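Local coordinates for protein bacterioferritin (Mycobacterium tuberculosis, PDB 3UOI) that stores iron, probably oxidising Fe(2+) with dioxygen at a ferroxidase centre and laying down the ferric mineral inside a haem-containing shell of 24 subunits, at residues A[15-19]-A[99-103]; A[27-32]-A[46-51]; A[59-63]-A[115-121]. All coordinates share one frame; numbering follows the deposited sequence.

Interaction 1. Residues A[15-19]-A[99-103]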
# COMPACT_ATOMS: atom_id res chain seq x y z
N GLU A 15 49.26 -19.16 -21.09
CA GLU A 15 49.70 -18.12 -21.96
C GLU A 15 48.63 -17.04 -22.03
O GLU A 15 48.93 -15.91 -22.01
CB GLU A 15 49.91 -18.67 -23.36
CG GLU A 15 51.30 -19.00 -23.68
CD GLU A 15 51.44 -19.40 -25.11
OE1 GLU A 15 51.73 -20.57 -25.35
OE2 GLU A 15 51.26 -18.55 -25.98
N GLN A 16 47.39 -17.47 -22.19
CA GLN A 16 46.25 -16.59 -22.30
C GLN A 16 46.01 -15.90 -21.00
O GLN A 16 45.66 -14.76 -20.97
CB GLN A 16 45.04 -17.27 -22.89
CG GLN A 16 43.86 -16.40 -23.12
CD GLN A 16 44.08 -15.27 -24.11
OE1 GLN A 16 44.91 -15.33 -24.98
NE2 GLN A 16 43.35 -14.23 -23.92
N LEU A 17 46.21 -16.63 -19.92
CA LEU A 17 46.04 -16.08 -18.61
C LEU A 17 47.03 -14.94 -18.42
O LEU A 17 46.66 -13.91 -17.98
CB LEU A 17 46.27 -17.14 -17.55
CG LEU A 17 46.41 -16.63 -16.12
CD1 LEU A 17 45.24 -15.74 -15.74
CD2 LEU A 17 46.52 -17.72 -15.14
N THR A 18 48.27 -15.14 -18.80
CA THR A 18 49.30 -14.14 -18.67
C THR A 18 48.85 -12.88 -19.49
O THR A 18 48.94 -11.76 -19.06
CB THR A 18 50.70 -14.68 -19.10
OG1 THR A 18 51.28 -15.45 -18.06
CG2 THR A 18 51.65 -13.59 -19.51
N SER A 19 48.31 -13.14 -20.66
CA SER A 19 47.82 -12.09 -21.50
C SER A 19 46.70 -11.27 -20.79
O SER A 19 46.72 -10.08 -20.84
CB SER A 19 47.26 -12.72 -22.77
OG SER A 19 46.90 -11.78 -23.69
N VAL A 99 46.01 -11.44 -28.79
CA VAL A 99 45.13 -12.53 -28.37
C VAL A 99 44.53 -13.30 -29.56
O VAL A 99 44.49 -14.49 -29.56
CB VAL A 99 44.01 -12.05 -27.42
CG1 VAL A 99 42.92 -13.07 -27.33
CG2 VAL A 99 44.56 -11.85 -26.10
N LEU A 100 44.08 -12.59 -30.56
CA LEU A 100 43.51 -13.25 -31.68
C LEU A 100 44.57 -14.12 -32.34
O LEU A 100 44.33 -15.23 -32.62
CB LEU A 100 42.90 -12.26 -32.63
CG LEU A 100 41.69 -11.48 -32.16
CD1 LEU A 100 41.25 -10.61 -33.28
CD2 LEU A 100 40.60 -12.37 -31.75
N ASN A 101 45.77 -13.62 -32.49
CA ASN A 101 46.82 -14.36 -33.09
C ASN A 101 47.11 -15.66 -32.32
O ASN A 101 47.32 -16.65 -32.92
CB ASN A 101 48.06 -13.49 -33.21
CG ASN A 101 47.90 -12.35 -34.24
OD1 ASN A 101 48.81 -11.55 -34.38
ND2 ASN A 101 46.80 -12.27 -34.93
N ARG A 102 47.14 -15.62 -31.01
CA ARG A 102 47.28 -16.82 -30.21
C ARG A 102 46.07 -17.77 -30.14
O ARG A 102 46.23 -18.92 -30.20
CB ARG A 102 47.82 -16.48 -28.80
CG ARG A 102 47.64 -17.59 -27.80
CD ARG A 102 48.10 -17.23 -26.40
NE ARG A 102 47.41 -16.08 -25.89
CZ ARG A 102 47.85 -14.85 -25.99
NH1 ARG A 102 48.99 -14.58 -26.58
NH2 ARG A 102 47.15 -13.88 -25.53
N LEU A 103 44.89 -17.25 -29.96
CA LEU A 103 43.65 -17.99 -29.90
C LEU A 103 43.11 -18.67 -31.18
O LEU A 103 42.45 -19.67 -31.09
CB LEU A 103 42.56 -17.20 -29.20
CG LEU A 103 42.97 -16.81 -27.80
CD1 LEU A 103 41.83 -16.39 -27.03
CD2 LEU A 103 43.67 -17.91 -27.13
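Gln16 and Arg102 meet because both chains start with CG anti to the backbone N and then bend, Gln16 at chi2 and Arg102 at chi3. In Gln16 (chi1 -176°) the turn at chi2 swings the amide toward helix 85-112. Arg102 runs extended to CD, and its turn at chi3 (58°) brings the guanidinium alongside helix 7-36.

The result is a side-on grip of two nitrogens on one oxygen. Arg102 NE donates to Gln16 OE1 at 2.8 Å, and Arg102 NH2 donates to the same Gln16 OE1 at 2.7 Å. The oxygen lies near the guanidinium plane. Neither bond is straight, because two nearly parallel N-H groups share one acceptor. NH2 stands well above the amide plane, while NE is tilted less from it. The two bonds limit rotation of both groups.

Ser19 adds a second polar atom at the guanidinium edge, with Ser19 OG 2.8 Å from Arg102 NH2. Glu15 lies beside the aliphatic part of the arginine: Glu15 OE2 is 3.5 Å from Arg102 CD. The opposite charges of Glu15 and Arg102 are near each other but form no salt bridge. The side chains of Val99 and Gln16 cross at about a right angle, and Val99 CG2 lies 3.4 Å from Gln16 NE2. The methyls of Leu103 cover the oxygen side of the amide.

Gln16 NE2 is used too, by Glu20, a predicted iron ligand. Gln16 would then be a second-shell residue, probably steadying Glu20. The two helices run antiparallel, with local axes 11.0 Å apart, inside the four-helix bundle of the ferritin fold. Gln16 also packs on helix 40-66, while Val99 and Leu103 rest on helix 116-146.

Interaction 2. Residues A[27-32]-A[46-51]. With HEM (protoporphyrin IX containing Fe), chain B.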
# COMPACT_ATOMS: atom_id res chain seq x y z
N TYR A 27 44.66 -1.94 -19.14
CA TYR A 27 43.36 -1.34 -19.25
C TYR A 27 43.03 -0.50 -18.04
O TYR A 27 42.51 0.56 -18.15
CB TYR A 27 42.24 -2.36 -19.55
CG TYR A 27 42.32 -3.13 -20.89
CD1 TYR A 27 43.18 -2.77 -21.88
CD2 TYR A 27 41.53 -4.21 -21.13
CE1 TYR A 27 43.27 -3.48 -23.06
CE2 TYR A 27 41.61 -4.92 -22.34
CZ TYR A 27 42.50 -4.56 -23.30
OH TYR A 27 42.61 -5.25 -24.51
N PHE A 28 43.35 -1.02 -16.88
CA PHE A 28 43.01 -0.27 -15.68
C PHE A 28 43.73 1.03 -15.58
O PHE A 28 43.11 2.03 -15.45
CB PHE A 28 43.30 -1.06 -14.41
CG PHE A 28 42.64 -0.49 -13.16
CD1 PHE A 28 41.33 -0.80 -12.84
CD2 PHE A 28 43.33 0.34 -12.32
CE1 PHE A 28 40.73 -0.29 -11.70
CE2 PHE A 28 42.71 0.84 -11.17
CZ PHE A 28 41.43 0.52 -10.88
N LEU A 29 45.06 0.99 -15.71
CA LEU A 29 45.89 2.16 -15.58
C LEU A 29 45.51 3.18 -16.63
O LEU A 29 45.46 4.30 -16.36
CB LEU A 29 47.36 1.86 -15.63
CG LEU A 29 48.26 3.06 -15.47
CD1 LEU A 29 48.35 3.53 -14.10
CD2 LEU A 29 49.57 2.71 -15.96
N HIS A 30 45.17 2.71 -17.81
CA HIS A 30 44.68 3.59 -18.85
C HIS A 30 43.38 4.30 -18.44
O HIS A 30 43.24 5.47 -18.68
CB HIS A 30 44.47 2.84 -20.16
CG HIS A 30 45.69 2.75 -21.00
ND1 HIS A 30 45.69 2.15 -22.23
CD2 HIS A 30 46.95 3.16 -20.79
CE1 HIS A 30 46.90 2.19 -22.73
NE2 HIS A 30 47.68 2.80 -21.87
N SER A 31 42.48 3.58 -17.79
CA SER A 31 41.25 4.16 -17.28
C SER A 31 41.47 5.23 -16.19
O SER A 31 40.84 6.25 -16.20
CB SER A 31 40.23 3.11 -16.88
OG SER A 31 40.27 2.83 -15.56
N LYS A 32 42.38 4.98 -15.27
CA LYS A 32 42.76 5.96 -14.29
C LYS A 32 43.42 7.19 -14.92
O LYS A 32 43.20 8.27 -14.48
CB LYS A 32 43.70 5.39 -13.27
CG LYS A 32 43.20 4.23 -12.54
CD LYS A 32 41.94 4.46 -11.80
CE LYS A 32 42.06 5.39 -10.66
NZ LYS A 32 40.82 5.94 -10.29
N THR A 46 36.58 2.28 -20.35
CA THR A 46 37.86 1.65 -20.28
C THR A 46 37.97 0.80 -18.99
O THR A 46 38.53 -0.20 -19.00
CB THR A 46 39.04 2.61 -20.39
OG1 THR A 46 38.94 3.43 -21.55
CG2 THR A 46 40.29 1.85 -20.49
N ARG A 47 37.39 1.27 -17.91
CA ARG A 47 37.38 0.56 -16.61
C ARG A 47 36.65 -0.76 -16.66
O ARG A 47 37.08 -1.72 -16.13
CB ARG A 47 36.68 1.41 -15.56
CG ARG A 47 36.80 0.95 -14.15
CD ARG A 47 36.12 1.88 -13.21
NE ARG A 47 36.10 1.35 -11.88
CZ ARG A 47 37.04 1.57 -11.00
NH1 ARG A 47 38.02 2.34 -11.32
NH2 ARG A 47 36.98 1.04 -9.81
N ALA A 48 35.53 -0.73 -17.33
CA ALA A 48 34.65 -1.85 -17.57
C ALA A 48 35.41 -2.85 -18.40
O ALA A 48 35.23 -4.01 -18.26
CB ALA A 48 33.42 -1.41 -18.26
N GLU A 49 36.24 -2.39 -19.30
CA GLU A 49 37.01 -3.32 -20.09
C GLU A 49 38.01 -4.10 -19.21
O GLU A 49 38.20 -5.27 -19.38
CB GLU A 49 37.66 -2.64 -21.29
CG GLU A 49 36.69 -2.01 -22.29
CD GLU A 49 36.06 -2.98 -23.25
OE1 GLU A 49 36.32 -4.14 -23.16
OE2 GLU A 49 35.29 -2.57 -24.08
N SER A 50 38.63 -3.43 -18.26
CA SER A 50 39.57 -4.09 -17.40
C SER A 50 38.89 -5.17 -16.53
O SER A 50 39.44 -6.19 -16.28
CB SER A 50 40.40 -3.11 -16.60
OG SER A 50 39.78 -2.76 -15.43
N PHE A 51 37.68 -4.86 -16.10
CA PHE A 51 36.84 -5.73 -15.31
C PHE A 51 36.50 -6.92 -16.12
O PHE A 51 36.47 -7.99 -15.62
CB PHE A 51 35.62 -5.01 -14.77
CG PHE A 51 35.92 -4.13 -13.59
CD1 PHE A 51 37.03 -3.37 -13.53
CD2 PHE A 51 35.10 -4.08 -12.55
CE1 PHE A 51 37.30 -2.58 -12.48
CE2 PHE A 51 35.41 -3.28 -11.47
CZ PHE A 51 36.51 -2.53 -11.47
CHA HEM B . 36.93 -6.16 -9.12
CHB HEM B . 40.81 -3.33 -9.26
CHC HEM B . 43.49 -7.18 -10.42
CHD HEM B . 39.65 -10.10 -10.05
C1A HEM B . 37.74 -5.08 -8.88
C2A HEM B . 37.44 -3.85 -8.18
C3A HEM B . 38.55 -3.08 -8.25
C4A HEM B . 39.54 -3.77 -8.98
CMA HEM B . 38.78 -1.68 -7.66
CAA HEM B . 36.06 -3.59 -7.51
CBA HEM B . 35.88 -4.65 -6.41
CGA HEM B . 35.37 -4.14 -5.06
O1A HEM B . 35.60 -4.79 -3.98
O2A HEM B . 34.70 -3.07 -5.07
C1B HEM B . 41.88 -4.12 -9.65
C2B HEM B . 43.21 -3.64 -10.02
C3B HEM B . 43.96 -4.70 -10.32
C4B HEM B . 43.11 -5.88 -10.17
CMB HEM B . 43.72 -2.18 -10.02
CAB HEM B . 45.45 -4.57 -10.75
CBB HEM B . 46.08 -5.58 -11.34
C1C HEM B . 42.72 -8.34 -10.43
C2C HEM B . 43.17 -9.67 -10.84
C3C HEM B . 42.09 -10.47 -10.70
C4C HEM B . 40.94 -9.68 -10.29
CMC HEM B . 44.61 -10.04 -11.30
CAC HEM B . 42.02 -11.97 -10.97
CBC HEM B . 40.78 -12.44 -11.19
C1D HEM B . 38.56 -9.29 -9.85
C2D HEM B . 37.20 -9.75 -9.89
C3D HEM B . 36.39 -8.50 -9.60
C4D HEM B . 37.32 -7.46 -9.41
CMD HEM B . 36.68 -11.21 -10.11
CAD HEM B . 34.89 -8.35 -9.47
CBD HEM B . 34.36 -8.30 -10.90
CGD HEM B . 32.90 -7.98 -10.77
O1D HEM B . 32.51 -7.19 -9.86
O2D HEM B . 32.13 -8.54 -11.59
NA HEM B . 39.02 -4.96 -9.36
NB HEM B . 41.84 -5.49 -9.78
NC HEM B . 41.38 -8.42 -10.12
ND HEM B . 38.64 -7.93 -9.64
FE HEM B . 40.17 -6.77 -9.75
O HOH W 1 38.56 3.84 -13.61
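The Phe28 ring has a haem methyl over one face and polar and aromatic neighbours at its rim. HEM CMB sits over the ring centre, 3.4 Å from Phe28 CE2. Ser50 OG lies in the ring plane at the edge, 3.6 Å from Phe28 CD1. Phe51 meets the same rim, its CE1 4.2 Å from Phe28 CE1. The Arg47 guanidinium has Phe28 CE1 over one face, with the two planes 52° apart. At its edge, in plane, is a water. That water accepts from Arg47 NH1 at 2.8 Å and donates to Ser31 OG, so it bridges the two helices. Arg47 CG is anti to the backbone N (chi1 -170°) and the chain stays extended to NE, which carries the guanidinium out to the haem.

These are the first two antiparallel helices of the ferritin four-helix bundle, and their local axes are only 8.0 Å apart. Serines let the backbones come this close: Ser50 CB meets Tyr27 CB at 3.6 Å, and Ser31 CB meets Thr46 CB at 3.7 Å. Both serine hydroxyls turn back to their own helix, Ser31 OG to Phe28 O and Ser50 OG to Arg47 O.

The haem lies at the dimer interface characteristic of bacterioferritins. Across it, Arg47 NH1 forms a salt bridge with Glu58 of the second subunit, and Lys32 pairs with Glu58 and Asp62 of that subunit.

Interaction 3. Residues A[59-63]-A[115-121]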
# COMPACT_ATOMS: atom_id res chain seq x y z
N GLU A 59 38.06 -16.83 -14.99
CA GLU A 59 37.50 -17.96 -15.68
C GLU A 59 38.57 -18.95 -16.13
O GLU A 59 38.41 -20.12 -15.95
CB GLU A 59 36.58 -17.52 -16.80
CG GLU A 59 35.39 -16.82 -16.21
CD GLU A 59 34.40 -16.27 -17.18
OE1 GLU A 59 34.28 -16.72 -18.31
OE2 GLU A 59 33.68 -15.38 -16.74
N ILE A 60 39.65 -18.46 -16.68
CA ILE A 60 40.74 -19.33 -17.11
C ILE A 60 41.35 -20.04 -15.92
O ILE A 60 41.67 -21.20 -15.98
CB ILE A 60 41.80 -18.58 -17.92
CG1 ILE A 60 41.23 -18.14 -19.22
CG2 ILE A 60 42.93 -19.42 -18.24
CD1 ILE A 60 41.79 -16.88 -19.75
N THR A 61 41.46 -19.30 -14.84
CA THR A 61 42.03 -19.83 -13.64
C THR A 61 41.30 -21.06 -13.14
O THR A 61 41.93 -21.99 -12.80
CB THR A 61 42.03 -18.77 -12.55
OG1 THR A 61 42.70 -17.63 -13.04
CG2 THR A 61 42.74 -19.28 -11.33
N ASP A 62 39.97 -21.04 -13.17
CA ASP A 62 39.11 -22.14 -12.78
C ASP A 62 39.36 -23.31 -13.74
O ASP A 62 39.38 -24.41 -13.34
CB ASP A 62 37.61 -21.82 -12.91
CG ASP A 62 37.10 -20.78 -11.94
OD1 ASP A 62 37.63 -20.65 -10.89
OD2 ASP A 62 36.13 -20.13 -12.25
N ARG A 63 39.50 -23.02 -15.03
CA ARG A 63 39.69 -24.09 -16.01
C ARG A 63 41.00 -24.84 -15.76
O ARG A 63 41.03 -26.02 -15.75
CB ARG A 63 39.60 -23.53 -17.44
CG ARG A 63 39.41 -24.50 -18.55
CD ARG A 63 38.23 -25.48 -18.40
NE ARG A 63 38.46 -26.70 -19.17
CZ ARG A 63 37.86 -27.86 -19.03
NH1 ARG A 63 36.92 -28.02 -18.17
NH2 ARG A 63 38.22 -28.85 -19.80
N ASP A 115 39.32 -31.49 -26.19
CA ASP A 115 39.01 -30.72 -25.00
C ASP A 115 38.05 -29.61 -25.38
O ASP A 115 38.46 -28.53 -25.69
CB ASP A 115 40.26 -30.11 -24.41
CG ASP A 115 39.97 -29.38 -23.17
OD1 ASP A 115 38.83 -29.11 -23.02
OD2 ASP A 115 40.83 -29.12 -22.37
N THR A 116 36.78 -29.93 -25.47
CA THR A 116 35.81 -28.97 -25.95
C THR A 116 35.53 -27.87 -24.95
O THR A 116 35.22 -26.78 -25.27
CB THR A 116 34.59 -29.63 -26.50
OG1 THR A 116 34.18 -30.64 -25.62
CG2 THR A 116 34.89 -30.24 -27.88
N THR A 117 35.60 -28.22 -23.72
CA THR A 117 35.31 -27.24 -22.74
C THR A 117 36.32 -26.10 -22.84
O THR A 117 35.92 -24.96 -22.87
CB THR A 117 35.23 -27.85 -21.37
OG1 THR A 117 34.28 -28.89 -21.40
CG2 THR A 117 34.81 -26.85 -20.36
N SER A 118 37.61 -26.42 -22.93
CA SER A 118 38.60 -25.37 -23.04
C SER A 118 38.46 -24.57 -24.32
O SER A 118 38.49 -23.40 -24.30
CB SER A 118 40.00 -25.89 -22.89
OG SER A 118 40.16 -26.77 -21.84
N ALA A 119 38.22 -25.26 -25.42
CA ALA A 119 38.08 -24.58 -26.68
C ALA A 119 36.91 -23.61 -26.53
O ALA A 119 36.98 -22.54 -27.02
CB ALA A 119 37.84 -25.51 -27.77
N VAL A 120 35.86 -24.04 -25.86
CA VAL A 120 34.67 -23.23 -25.71
C VAL A 120 34.92 -21.97 -24.93
O VAL A 120 34.56 -20.90 -25.31
CB VAL A 120 33.42 -24.02 -25.25
CG1 VAL A 120 32.28 -23.10 -24.95
CG2 VAL A 120 32.99 -24.95 -26.31
N LEU A 121 35.67 -22.09 -23.87
CA LEU A 121 36.04 -20.92 -23.16
C LEU A 121 36.87 -19.95 -24.04
O LEU A 121 36.67 -18.78 -24.01
CB LEU A 121 36.82 -21.33 -21.93
CG LEU A 121 37.58 -20.26 -21.19
CD1 LEU A 121 36.68 -19.24 -20.69
CD2 LEU A 121 38.37 -20.82 -20.14
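Arg63 lays one face of its guanidinium against the methyl of Thr117. Thr117 CG2 is 3.3 Å from Arg63 NH1 and sits toward the rim of the flat group. The two side chains cross at about a right angle.

At the guanidinium edge, Arg63 NE donates to Ser118 OG at 3.2 Å, a fairly straight bond (162°) close to the guanidinium plane. Arg63 NH2 also makes a weak, bent bond of 3.3 Å to Asp115 OD1 at the N-cap, part of a salt bridge. Arg63 CG is anti to the backbone N (chi1 -164°), and the chain bends at chi2. This takes the guanidinium across to the start of the other helix.

Asp115 is tied to its own helix as well. Its OD1 accepts from Ser118 N at 3.0 Å, the capping bond. Ser118 thus serves both partners: its backbone N-H holds Asp115, and its side-chain oxygen accepts from Arg63. The positive arginine would stabilise the ionised form of Asp115, as would the helix N-terminus.

Further along, the contact is apolar. Leu121 CD2 touches Ile60 CG1 at 4.0 Å and also reaches Arg63 CB. Leu121 and Arg63 slide past each other in opposite directions.

Glu130 of the third subunit takes a salt bridge from Arg63 NH1 and a hydrogen bond from Thr117 OG1. Arg63 therefore joins the helix pair to the packing between subunits of the shell. Asp115 is a helix N-cap, and here the capping residue of helix 116-146 is bound by an arginine from the antiparallel helix 40-66 of the ferritin four-helix bundle.

All three interactions join antiparallel helices of one four-helix bundle. Interactions 1 and 2 share helix 7-36, and interactions 2 and 3 share helix 40-66. Interaction 1 is buried and touches no other subunit. Its polar grip lies beside the predicted iron site. Interaction 2 is also buried, but its helices are closer. No direct hydrogen bond joins its segments; the contact is close packing, aromatic rings against haem, and one bridging water. Interaction 3 is only partly buried, near one end of the bundle, and combines a charged, capped end with apolar packing by Leu121. Interactions 1 and 3 meet at Ile60, on which Gln16 and Leu17 pack. Interactions 2 and 3 both reach the second subunit, through Lys32 and Asp62.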